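Long-range contacts in alpha-L-rhamnosidase (Streptomyces avermitilis, PDB 3W5M), which hydrolyses terminal non-reducing alpha-L-rhamnose residues, releasing L-rhamnose from citrus flavonoids and from the arabinogalactan-protein gum arabic: residues P133-S138 with V295-S300; S185-E190 with N219-V224; R340-P345 with V480-E485; Q505-S510 with G589-T594. One frame throughout, in Å; residues are numbered along the deposited sequence. Where two conformers were deposited one is given.

Contact 1 of 4, residues P133-S138 with V295-S300; sequences PSLEGS and VAPVAS
Leu135 and Val295 lie side by side and point the same way, joining the two ends of the CBM67 carbohydrate-binding module, a beta-jelly roll whose limits are placed at about Pro133 and Pro297. Leu135 has CG anti to its carbonyl carbon (chi1 -64°), and its CD1 branch meets Val295 CG1 at 4.0 Å. Compact branched side chains suit this buried spot: Leu135 also packs on Trp287 and on Ile237 of strand 235-244, while Val295 borders Trp203, a residue that binds rhamnose. Leu135 CG also comes within 4.4 Å of Pro297 CD, a looser touch.

No direct hydrogen bond joins the segments. Instead a water accepts from Leu135 N at 2.8 Å and donates to Val295 O at 2.9 Å; Trp287 NE1 also bonds to that carbonyl oxygen. Beyond Leu135 the chain folds into a type II beta turn, closed by Ser138 N bonding to Leu135 O, and Gly137 holds the backbone angles that call for glycine.

Pro297, a rigid ring with no N-H to satisfy, sets its CG 3.2 Å from Pro133 O, a buried carbonyl oxygen with no hydrogen-bond partner in the model.

Contact 2 of 4, residues S185-E190 with N219-V224; sequences SVDGAE and NNTLAV
Thr221 O is gripped by two donors at once: Asp187 N reaches it at 2.9 Å, in the carbonyl plane, and a water donates to it at 3.0 Å. The same water accepts from Ser185 OG and from Gly188 N, so it ties the hairpin turn to the neighbouring strand. Ser185 OG has a further partner in Arg269 NH1.

Asp187 answers with its side chain. CG sits anti to the carbonyl carbon (chi1 -79°), and OD1 takes the N-H of Thr221 at 2.8 Å in a nearly straight bond (173°). The second oxygen, OD2, is bonded to His216 NE2, so both carboxylate oxygens are engaged. An alanine here would probably leave Thr221 N and His216 NE2 each without this acceptor, with residue and strand then joined at this point by the backbone bond to Thr221 O.

These bonds lie in the five-stranded antiparallel sheet of the CBM67 jelly roll, where strand 181-186 runs between strands 189-193 and 218-227. Val186 to Ala189 form a type I' turn, the tight two-residue hairpin in which Asp187 takes left-handed backbone angles and Gly188 angles that call for glycine.

Ser185 and Ala223 form an antiparallel hydrogen-bonded pair, with Ser185 N at 2.9 Å from Ala223 O; both residues are small, and OG comes within 3.5 Å of Ala223 CB. On the opposite face, in the non-hydrogen-bonded pair, Val186 and Leu222 lie side by side. Leu222 continues onto Trp257 and Leu240, and its CD2 touches Val186 CG2 at 4.0 Å.

Contact 3 of 4, residues R340-P345 with V480-E485; sequences RDQLAP and VRIAKE
Arg481 grips Asp341 side-on with two nitrogens, both aimed at one oxygen. NE reaches Asp341 OD1 at 3.0 Å, nearly straight (166°) and close to the C-O axis, while NH2 meets the same atom at 3.3 Å from the syn side. The carboxylate lies almost coplanar with the guanidinium (18° between planes). Asp341 OD2 is bonded to Tyr359 OH and to a water that Arg481 NH2 also reaches weakly. A leucine in place of Arg481 would probably leave the buried Asp341 carboxylate without its opposite charge and OD1 without both of these donors.

The backbones meet next to this salt bridge. Gln342 N bonds to Val480 O at 2.8 Å, and one water links Gln342 O to Val480 N. Another accepts from Gln342 NE2 and Ile482 N and donates to Arg340 O. The loop, in the range of the rhamnosidase N-terminal domain, thus docks on the start of strand 480-493, which pairs with strand 587-594 in the large beta sheet.

The Gln342 chain bends at chi2 (-70°), and its NE2 comes to 3.6 Å from Ile482 CD1; Met592 borders both side chains. In one of its two deposited conformers, Arg340 has Arg481 CD 3.7 Å above its guanidinium centre.

The ion pair shares the work with one backbone bond and bridging waters, whereas Arg340 NH2, 3.6 Å from Arg481 NH1, would probably bring some repulsion.

Contact 4 of 4, residues Q505-S510 with G589-T594; sequences QNMVGS and GRVMHT
Met507 packs against Gly589 and Val591 of strand 587-594 in the concanavalin-like beta domain, where the chain turns a corner at Gly509: strand 506-508 pairs with 568-570, whereas 510-515 joins the sheet of 587-594. The segment 506-508 is inclined 61° to 589-594. Met507 CG lies between its backbone N and carbonyl carbon (chi1 60°), SD rests 3.7 Å from Gly589 CA, and a bend at chi3 (-81°) brings CE to 3.4 Å from Arg590 O. A side chain on Gly589 would collide with that sulfur, and the flexible thioether also meets Val591 CG2. Trp618 packs on both Met507 and Val591, linking the two segments to helix 607-622, in the range of the six-hairpin glycosidase domain.

Gly509 is required by its backbone angles, and a CB there would also run into Arg590 O. Its CA instead makes a CA-H...O contact with Arg590 O at 3.3 Å. To either side of it, Met592 N bonds to Val508 O at 2.9 Å and Arg590 N to Ser510 O at 2.8 Å.

Arg590 and Ser510 share a face of the sheet. The arginine NH2 has a stronger partner in Pro563 O; its bond to Ser510 OG, though 2.8 Å long, is weak in angle. Met592, extended beyond CG, sets its CE 3.8 Å above the guanidinium of Arg590, offset toward the rim, and 3.7 Å from Ser510 OG.

In the fold
Contacts 1 and 2 both belong to the CBM67 module, the second lying within the chain that the first brackets; both are buried locally but peripheral, about 31 and 45 Å from the centre of the chain to their own centres. Contacts 3 and 4 lie near the middle, about 12 and 11 Å from it, and share a sheet: Ala483 N probably bonds to Val591 O, and Val591 N to Lys484 O. Contact 4 is buried, whereas contact 3 is partly buried and alone has a salt bridge between its segments. Direct strand pairing marks contacts 2 and 4, the latter beside thioether packing; contact 1 relies on apolar side chains and one water, and contact 3 combines charge with several waters.

Contact 1 of 4, residues P133-S138 with V295-S300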
loop_
_atom_site.group_PDB
_atom_site.type_symbol
_atom_site.label_atom_id
_atom_site.label_comp_id
_atom_site.label_asym_id
_atom_site.label_seq_id
_atom_site.Cartn_x
_atom_site.Cartn_y
_atom_site.Cartn_z
ATOM N N PRO A 133 17.203 26.071 0.355
ATOM C CA PRO A 133 18.194 27.057 0.792
ATOM C C PRO A 133 18.932 26.452 1.987
ATOM O O PRO A 133 18.282 25.962 2.891
ATOM C CB PRO A 133 17.312 28.218 1.252
ATOM C CG PRO A 133 16.135 28.158 0.323
ATOM C CD PRO A 133 15.901 26.701 0.034
ATOM N N SER A 134 20.265 26.428 1.956
ATOM C CA SER A 134 21.036 25.693 2.959
ATOM C C SER A 134 21.706 26.589 4.016
ATOM O O SER A 134 21.794 27.804 3.870
ATOM C CB SER A 134 22.117 24.861 2.282
ATOM O OG SER A 134 23.280 25.631 2.081
ATOM N N LEU A 135 22.210 25.957 5.060
ATOM C CA LEU A 135 22.814 26.672 6.178
ATOM C C LEU A 135 24.322 26.846 6.020
ATOM O O LEU A 135 24.985 27.424 6.889
ATOM C CB LEU A 135 22.492 25.927 7.472
ATOM C CG LEU A 135 20.997 25.889 7.806
ATOM C CD1 LEU A 135 20.827 24.960 8.993
ATOM C CD2 LEU A 135 20.488 27.305 8.125
ATOM N N GLU A 136 24.860 26.357 4.903
ATOM C CA GLU A 136 26.292 26.419 4.604
ATOM C C GLU A 136 26.762 27.866 4.518
ATOM O O GLU A 136 26.092 28.722 3.941
ATOM C CB GLU A 136 26.594 25.685 3.291
ATOM C CG GLU A 136 26.082 24.257 3.305
ATOM C CD GLU A 136 26.669 23.366 2.219
ATOM O OE1 GLU A 136 27.815 23.605 1.766
ATOM O OE2 GLU A 136 25.975 22.401 1.834
ATOM N N GLY A 137 27.904 28.142 5.120
ATOM C CA GLY A 137 28.380 29.517 5.208
ATOM C C GLY A 137 27.911 30.228 6.469
ATOM O O GLY A 137 28.420 31.294 6.776
ATOM N N SER A 138 26.961 29.645 7.207
ATOM C CA SER A 138 26.463 30.263 8.419
ATOM C C SER A 138 27.146 29.683 9.659
ATOM O O SER A 138 27.949 28.733 9.570
ATOM C CB SER A 138 24.947 30.102 8.532
ATOM O OG SER A 138 24.477 31.030 9.483
ATOM N N VAL A 295 23.727 19.679 9.280
ATOM C CA VAL A 295 22.284 19.837 9.297
ATOM C C VAL A 295 21.787 20.597 8.060
ATOM O O VAL A 295 22.349 21.620 7.699
ATOM C CB VAL A 295 21.864 20.548 10.611
ATOM C CG1 VAL A 295 20.539 21.241 10.471
ATOM C CG2 VAL A 295 21.809 19.549 11.753
ATOM N N ALA A 296 20.750 20.076 7.398
ATOM C CA ALA A 296 20.164 20.741 6.220
ATOM C C ALA A 296 18.643 20.702 6.215
ATOM O O ALA A 296 18.046 19.691 6.586
ATOM C CB ALA A 296 20.693 20.140 4.915
ATOM N N PRO A 297 18.001 21.794 5.769
ATOM C CA PRO A 297 16.550 21.770 5.584
ATOM C C PRO A 297 16.223 20.780 4.467
ATOM O O PRO A 297 17.055 20.551 3.585
ATOM C CB PRO A 297 16.211 23.197 5.107
ATOM C CG PRO A 297 17.455 24.000 5.234
ATOM C CD PRO A 297 18.622 23.066 5.365
ATOM N N VAL A 298 15.043 20.182 4.530
ATOM C CA VAL A 298 14.581 19.213 3.534
ATOM C C VAL A 298 13.691 19.920 2.502
ATOM O O VAL A 298 12.796 20.650 2.869
ATOM C CB VAL A 298 13.803 18.074 4.213
ATOM C CG1 VAL A 298 13.198 17.129 3.167
ATOM C CG2 VAL A 298 14.721 17.310 5.161
ATOM N N ALA A 299 13.954 19.727 1.221
ATOM C CA ALA A 299 13.058 20.269 0.206
ATOM C C ALA A 299 12.399 19.066 -0.465
ATOM O O ALA A 299 13.026 18.039 -0.661
ATOM C CB ALA A 299 13.819 21.118 -0.809
ATOM N N SER A 300 11.126 19.180 -0.785
ATOM C CA SER A 300 10.414 18.064 -1.355
ATOM C C SER A 300 9.611 18.480 -2.580
ATOM O O SER A 300 8.515 17.998 -2.764
ATOM C CB SER A 300 9.476 17.479 -0.295
ATOM O OG SER A 300 10.217 16.931 0.788
HETATM O O HOH W 1 22.455 23.168 5.251
#

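Contact 2 of 4, residues S185-E190 with N219-V224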
loop_
_atom_site.group_PDB
_atom_site.type_symbol
_atom_site.label_atom_id
_atom_site.label_comp_id
_atom_site.label_asym_id
_atom_site.label_seq_id
_atom_site.Cartn_x
_atom_site.Cartn_y
_atom_site.Cartn_z
ATOM N N SER A 185 11.465 37.172 14.389
ATOM C CA SER A 185 10.652 38.272 13.856
ATOM C C SER A 185 11.430 39.139 12.877
ATOM O O SER A 185 12.662 39.229 12.942
ATOM C CB SER A 185 10.094 39.115 15.005
ATOM O OG SER A 185 11.133 39.757 15.730
ATOM N N VAL A 186 10.696 39.787 11.971
ATOM C CA VAL A 186 11.224 40.840 11.131
ATOM C C VAL A 186 10.433 42.145 11.348
ATOM O O VAL A 186 9.199 42.139 11.288
ATOM C CB VAL A 186 11.170 40.469 9.632
ATOM C CG1 VAL A 186 11.890 41.544 8.827
ATOM C CG2 VAL A 186 11.808 39.103 9.379
ATOM N N ASP A 187 11.160 43.238 11.606
ATOM C CA ASP A 187 10.606 44.569 11.936
ATOM C C ASP A 187 9.484 44.518 12.978
ATOM O O ASP A 187 8.521 45.302 12.921
ATOM C CB ASP A 187 10.167 45.336 10.673
ATOM C CG ASP A 187 11.354 45.995 9.918
ATOM O OD1 ASP A 187 12.528 45.935 10.375
ATOM O OD2 ASP A 187 11.100 46.587 8.847
ATOM N N GLY A 188 9.625 43.600 13.930
ATOM C CA GLY A 188 8.640 43.419 14.997
ATOM C C GLY A 188 7.547 42.389 14.726
ATOM O O GLY A 188 6.765 42.068 15.619
ATOM N N ALA A 189 7.464 41.856 13.518
ATOM C CA ALA A 189 6.430 40.851 13.268
ATOM C C ALA A 189 7.021 39.442 13.271
ATOM O O ALA A 189 7.925 39.160 12.492
ATOM C CB ALA A 189 5.736 41.142 11.937
ATOM N N GLU A 190 6.509 38.561 14.137
ATOM C CA GLU A 190 6.991 37.168 14.196
ATOM C C GLU A 190 6.728 36.433 12.875
ATOM O O GLU A 190 5.637 36.529 12.312
ATOM C CB GLU A 190 6.341 36.415 15.366
ATOM C CG GLU A 190 6.863 35.011 15.583
ATOM C CD GLU A 190 6.244 34.353 16.806
ATOM O OE1 GLU A 190 6.691 34.632 17.943
ATOM O OE2 GLU A 190 5.306 33.549 16.632
ATOM N N ASN A 219 17.250 49.283 5.784
ATOM C CA ASN A 219 17.429 48.628 7.088
ATOM C C ASN A 219 16.211 47.808 7.517
ATOM O O ASN A 219 15.082 48.297 7.490
ATOM C CB ASN A 219 17.736 49.666 8.174
ATOM C CG ASN A 219 19.098 50.329 8.015
ATOM O OD1 ASN A 219 19.252 51.499 8.359
ATOM N ND2 ASN A 219 20.097 49.584 7.545
ATOM N N ASN A 220 16.447 46.564 7.932
ATOM C CA ASN A 220 15.406 45.664 8.430
ATOM C C ASN A 220 15.988 45.148 9.741
ATOM O O ASN A 220 17.184 44.836 9.777
ATOM C CB ASN A 220 15.237 44.430 7.537
ATOM C CG ASN A 220 14.635 44.724 6.174
ATOM O OD1 ASN A 220 13.605 44.147 5.825
ATOM N ND2 ASN A 220 15.290 45.568 5.380
ATOM N N THR A 221 15.158 45.024 10.772
ATOM C CA THR A 221 15.601 44.524 12.068
ATOM C C THR A 221 15.122 43.095 12.254
ATOM O O THR A 221 13.932 42.810 12.180
ATOM C CB THR A 221 15.080 45.427 13.180
ATOM O OG1 THR A 221 15.583 46.758 12.970
ATOM C CG2 THR A 221 15.529 44.918 14.557
ATOM N N LEU A 222 16.065 42.179 12.457
ATOM C CA LEU A 222 15.749 40.777 12.712
ATOM C C LEU A 222 15.958 40.596 14.199
ATOM O O LEU A 222 16.884 41.189 14.776
ATOM C CB LEU A 222 16.708 39.856 11.926
ATOM C CG LEU A 222 16.934 40.293 10.463
ATOM C CD1 LEU A 222 18.000 39.462 9.789
ATOM C CD2 LEU A 222 15.615 40.184 9.696
ATOM N N ALA A 223 15.091 39.810 14.820
ATOM C CA ALA A 223 15.203 39.552 16.248
ATOM C C ALA A 223 14.830 38.125 16.531
ATOM O O ALA A 223 13.878 37.574 15.948
ATOM C CB ALA A 223 14.317 40.525 17.036
ATOM N N VAL A 224 15.556 37.499 17.454
ATOM C CA VAL A 224 15.358 36.073 17.675
ATOM C C VAL A 224 15.456 35.880 19.164
ATOM O O VAL A 224 16.362 36.414 19.778
ATOM C CB VAL A 224 16.479 35.255 16.972
ATOM C CG1 VAL A 224 16.491 33.804 17.411
ATOM C CG2 VAL A 224 16.289 35.299 15.472
HETATM O O HOH W 2 12.057 42.058 14.410
#

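Contact 3 of 4, residues R340-P345 with V480-E485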
loop_
_atom_site.group_PDB
_atom_site.type_symbol
_atom_site.label_atom_id
_atom_site.label_comp_id
_atom_site.label_asym_id
_atom_site.label_seq_id
_atom_site.Cartn_x
_atom_site.Cartn_y
_atom_site.Cartn_z
ATOM N N ARG A 340 -2.981 6.453 -16.870
ATOM C CA ARG A 340 -3.893 6.739 -15.779
ATOM C C ARG A 340 -3.348 6.194 -14.458
ATOM O O ARG A 340 -4.111 5.891 -13.538
ATOM C CB ARG A 340 -5.278 6.156 -16.098
ATOM C CG ARG A 340 -5.282 4.695 -16.536
ATOM C CD ARG A 340 -6.645 4.305 -17.090
ATOM N NE ARG A 340 -6.893 2.862 -17.120
ATOM C CZ ARG A 340 -7.649 2.233 -16.236
ATOM N NH1 ARG A 340 -8.207 2.911 -15.243
ATOM N NH2 ARG A 340 -7.845 0.938 -16.339
ATOM N N ASP A 341 -2.030 6.066 -14.366
ATOM C CA ASP A 341 -1.435 5.500 -13.153
ATOM C C ASP A 341 -1.263 6.626 -12.156
ATOM O O ASP A 341 -1.121 7.782 -12.543
ATOM C CB ASP A 341 -0.057 4.867 -13.418
ATOM C CG ASP A 341 -0.112 3.616 -14.309
ATOM O OD1 ASP A 341 -1.207 3.086 -14.644
ATOM O OD2 ASP A 341 0.998 3.121 -14.637
ATOM N N GLN A 342 -1.241 6.278 -10.875
ATOM C CA GLN A 342 -0.964 7.230 -9.814
ATOM C C GLN A 342 0.262 6.716 -9.058
ATOM O O GLN A 342 0.443 5.497 -8.946
ATOM C CB GLN A 342 -2.143 7.285 -8.852
ATOM C CG GLN A 342 -3.492 7.583 -9.516
ATOM C CD GLN A 342 -3.585 9.023 -10.032
ATOM O OE1 GLN A 342 -2.934 9.936 -9.520
ATOM N NE2 GLN A 342 -4.393 9.225 -11.073
ATOM N N LEU A 343 1.064 7.632 -8.508
ATOM C CA LEU A 343 2.212 7.232 -7.668
ATOM C C LEU A 343 3.170 6.239 -8.347
ATOM O O LEU A 343 3.720 5.355 -7.683
ATOM C CB LEU A 343 1.688 6.668 -6.326
ATOM C CG LEU A 343 0.615 7.494 -5.622
ATOM C CD1 LEU A 343 0.149 6.712 -4.393
ATOM C CD2 LEU A 343 1.211 8.819 -5.191
ATOM N N ALA A 344 3.366 6.374 -9.661
ATOM C CA ALA A 344 4.249 5.480 -10.416
ATOM C C ALA A 344 5.659 5.848 -9.987
ATOM O O ALA A 344 5.957 7.028 -9.855
ATOM C CB ALA A 344 4.099 5.718 -11.908
ATOM N N PRO A 345 6.573 4.865 -9.856
ATOM C CA PRO A 345 6.543 3.476 -10.231
ATOM C C PRO A 345 6.150 2.566 -9.053
ATOM O O PRO A 345 6.088 1.362 -9.237
ATOM C CB PRO A 345 8.001 3.206 -10.627
ATOM C CG PRO A 345 8.802 4.092 -9.745
ATOM C CD PRO A 345 7.918 5.294 -9.428
ATOM N N VAL A 480 -1.178 1.502 -9.346
ATOM C CA VAL A 480 -2.204 2.154 -8.553
ATOM C C VAL A 480 -2.991 3.059 -9.513
ATOM O O VAL A 480 -2.389 3.791 -10.291
ATOM C CB VAL A 480 -1.551 3.015 -7.455
ATOM C CG1 VAL A 480 -2.577 3.935 -6.780
ATOM C CG2 VAL A 480 -0.877 2.116 -6.401
ATOM N N ARG A 481 -4.322 2.960 -9.476
ATOM C CA ARG A 481 -5.156 3.836 -10.329
ATOM C C ARG A 481 -6.374 4.257 -9.533
ATOM O O ARG A 481 -6.687 3.642 -8.528
ATOM C CB ARG A 481 -5.602 3.126 -11.634
ATOM C CG ARG A 481 -4.431 2.722 -12.533
ATOM C CD ARG A 481 -4.912 1.916 -13.727
ATOM N NE ARG A 481 -3.733 1.557 -14.484
ATOM C CZ ARG A 481 -3.615 0.499 -15.256
ATOM N NH1 ARG A 481 -4.625 -0.341 -15.420
ATOM N NH2 ARG A 481 -2.462 0.297 -15.862
ATOM N N ILE A 482 -7.029 5.350 -9.950
ATOM C CA ILE A 482 -8.304 5.755 -9.322
ATOM C C ILE A 482 -9.354 4.741 -9.730
ATOM O O ILE A 482 -9.534 4.459 -10.929
ATOM C CB ILE A 482 -8.706 7.186 -9.761
ATOM C CG1 ILE A 482 -7.647 8.174 -9.259
ATOM C CG2 ILE A 482 -10.128 7.558 -9.285
ATOM C CD1 ILE A 482 -7.750 9.541 -9.883
ATOM N N ALA A 483 -10.018 4.141 -8.745
ATOM C CA ALA A 483 -10.991 3.093 -9.035
ATOM C C ALA A 483 -12.399 3.651 -8.944
ATOM O O ALA A 483 -13.326 3.097 -9.536
ATOM C CB ALA A 483 -10.825 1.946 -8.054
ATOM N N LYS A 484 -12.567 4.715 -8.166
ATOM C CA LYS A 484 -13.893 5.365 -7.998
ATOM C C LYS A 484 -13.779 6.686 -7.278
ATOM O O LYS A 484 -12.752 6.980 -6.655
ATOM C CB LYS A 484 -14.928 4.469 -7.311
ATOM C CG LYS A 484 -14.535 3.894 -5.981
ATOM C CD LYS A 484 -15.677 3.034 -5.443
ATOM C CE LYS A 484 -16.688 3.882 -4.710
ATOM N NZ LYS A 484 -18.066 3.450 -5.051
ATOM N N GLU A 485 -14.827 7.500 -7.420
ATOM C CA GLU A 485 -14.901 8.791 -6.755
ATOM C C GLU A 485 -16.001 8.736 -5.687
ATOM O O GLU A 485 -16.997 8.034 -5.882
ATOM C CB GLU A 485 -15.171 9.893 -7.778
ATOM C CG GLU A 485 -14.009 10.088 -8.746
ATOM C CD GLU A 485 -14.168 11.298 -9.656
ATOM O OE1 GLU A 485 -15.288 11.875 -9.738
ATOM O OE2 GLU A 485 -13.164 11.680 -10.299
HETATM O O HOH W 3 -6.146 7.048 -12.172
HETATM O O HOH W 4 0.759 1.193 -16.553
HETATM O O HOH W 5 1.351 2.936 -9.647
#

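Contact 4 of 4, residues Q505-S510 with G589-T594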
loop_
_atom_site.group_PDB
_atom_site.type_symbol
_atom_site.label_atom_id
_atom_site.label_comp_id
_atom_site.label_asym_id
_atom_site.label_seq_id
_atom_site.Cartn_x
_atom_site.Cartn_y
_atom_site.Cartn_z
ATOM N N GLN A 505 -17.372 7.275 3.883
ATOM C CA GLN A 505 -16.596 6.017 3.825
ATOM C C GLN A 505 -15.148 6.359 4.131
ATOM O O GLN A 505 -14.642 7.333 3.591
ATOM C CB GLN A 505 -16.712 5.375 2.422
ATOM C CG GLN A 505 -15.718 4.213 2.170
ATOM C CD GLN A 505 -15.961 2.973 3.046
ATOM O OE1 GLN A 505 -17.066 2.423 3.061
ATOM N NE2 GLN A 505 -14.937 2.545 3.792
ATOM N N ASN A 506 -14.479 5.572 4.975
ATOM C CA ASN A 506 -13.069 5.780 5.251
ATOM C C ASN A 506 -12.303 5.222 4.040
ATOM O O ASN A 506 -12.234 4.005 3.864
ATOM C CB ASN A 506 -12.659 5.040 6.541
ATOM C CG ASN A 506 -11.279 5.441 7.074
ATOM O OD1 ASN A 506 -10.667 6.435 6.657
ATOM N ND2 ASN A 506 -10.768 4.629 8.018
ATOM N N MET A 507 -11.718 6.123 3.233
ATOM C CA MET A 507 -11.153 5.781 1.937
ATOM C C MET A 507 -9.664 6.145 1.894
ATOM O O MET A 507 -9.102 6.765 2.836
ATOM C CB MET A 507 -11.900 6.537 0.814
ATOM C CG MET A 507 -11.809 8.046 0.975
ATOM S SD MET A 507 -11.890 8.916 -0.623
ATOM C CE MET A 507 -10.175 8.749 -1.174
ATOM N N VAL A 508 -8.995 5.736 0.814
ATOM C CA VAL A 508 -7.575 6.035 0.663
ATOM C C VAL A 508 -7.348 6.609 -0.711
ATOM O O VAL A 508 -7.798 6.027 -1.712
ATOM C CB VAL A 508 -6.690 4.781 0.861
ATOM C CG1 VAL A 508 -5.207 5.125 0.718
ATOM C CG2 VAL A 508 -6.950 4.170 2.224
ATOM N N GLY A 509 -6.605 7.713 -0.757
ATOM C CA GLY A 509 -6.410 8.454 -2.022
ATOM C C GLY A 509 -6.281 9.925 -1.710
ATOM O O GLY A 509 -5.590 10.315 -0.757
ATOM N N SER A 510 -6.914 10.774 -2.518
ATOM C CA SER A 510 -6.827 12.211 -2.251
ATOM C C SER A 510 -8.056 12.862 -2.905
ATOM O O SER A 510 -8.802 12.197 -3.599
ATOM C CB SER A 510 -5.504 12.807 -2.803
ATOM O OG SER A 510 -5.365 12.568 -4.191
ATOM N N GLY A 589 -13.742 12.656 -3.077
ATOM C CA GLY A 589 -12.619 11.744 -2.853
ATOM C C GLY A 589 -12.307 10.925 -4.085
ATOM O O GLY A 589 -13.221 10.488 -4.811
ATOM N N ARG A 590 -11.008 10.693 -4.344
ATOM C CA ARG A 590 -10.610 9.847 -5.466
ATOM C C ARG A 590 -9.932 8.640 -4.844
ATOM O O ARG A 590 -8.854 8.762 -4.289
ATOM C CB ARG A 590 -9.674 10.589 -6.416
ATOM C CG ARG A 590 -10.345 11.833 -7.010
ATOM C CD ARG A 590 -9.387 12.634 -7.892
ATOM N NE ARG A 590 -8.209 13.023 -7.134
ATOM C CZ ARG A 590 -6.963 13.122 -7.614
ATOM N NH1 ARG A 590 -6.677 12.881 -8.901
ATOM N NH2 ARG A 590 -5.984 13.482 -6.778
ATOM N N VAL A 591 -10.621 7.511 -4.884
ATOM C CA VAL A 591 -10.170 6.265 -4.230
ATOM C C VAL A 591 -9.104 5.602 -5.119
ATOM O O VAL A 591 -9.394 5.272 -6.273
ATOM C CB VAL A 591 -11.362 5.312 -4.067
ATOM C CG1 VAL A 591 -10.941 3.965 -3.466
ATOM C CG2 VAL A 591 -12.437 5.967 -3.189
ATOM N N MET A 592 -7.896 5.411 -4.572
ATOM C CA MET A 592 -6.763 4.857 -5.308
ATOM C C MET A 592 -6.270 3.566 -4.704
ATOM O O MET A 592 -6.119 3.498 -3.499
ATOM C CB MET A 592 -5.600 5.831 -5.254
ATOM C CG MET A 592 -5.867 7.079 -6.052
ATOM S SD MET A 592 -4.540 8.289 -5.819
ATOM C CE MET A 592 -5.366 9.718 -6.553
ATOM N N HIS A 593 -5.998 2.573 -5.555
ATOM C CA HIS A 593 -5.383 1.301 -5.107
ATOM C C HIS A 593 -4.866 0.542 -6.305
ATOM O O HIS A 593 -5.018 0.981 -7.455
ATOM C CB HIS A 593 -6.368 0.425 -4.274
ATOM C CG HIS A 593 -7.703 0.193 -4.912
ATOM N ND1 HIS A 593 -7.900 -0.712 -5.937
ATOM C CD2 HIS A 593 -8.931 0.691 -4.609
ATOM C CE1 HIS A 593 -9.183 -0.725 -6.267
ATOM N NE2 HIS A 593 -9.830 0.109 -5.469
ATOM N N THR A 594 -4.201 -0.584 -6.045
ATOM C CA THR A 594 -3.786 -1.450 -7.135
ATOM C C THR A 594 -4.920 -1.776 -8.131
ATOM O O THR A 594 -6.077 -2.014 -7.739
ATOM C CB THR A 594 -3.111 -2.730 -6.603
ATOM O OG1 THR A 594 -2.536 -3.452 -7.709
ATOM C CG2 THR A 594 -4.083 -3.612 -5.874
#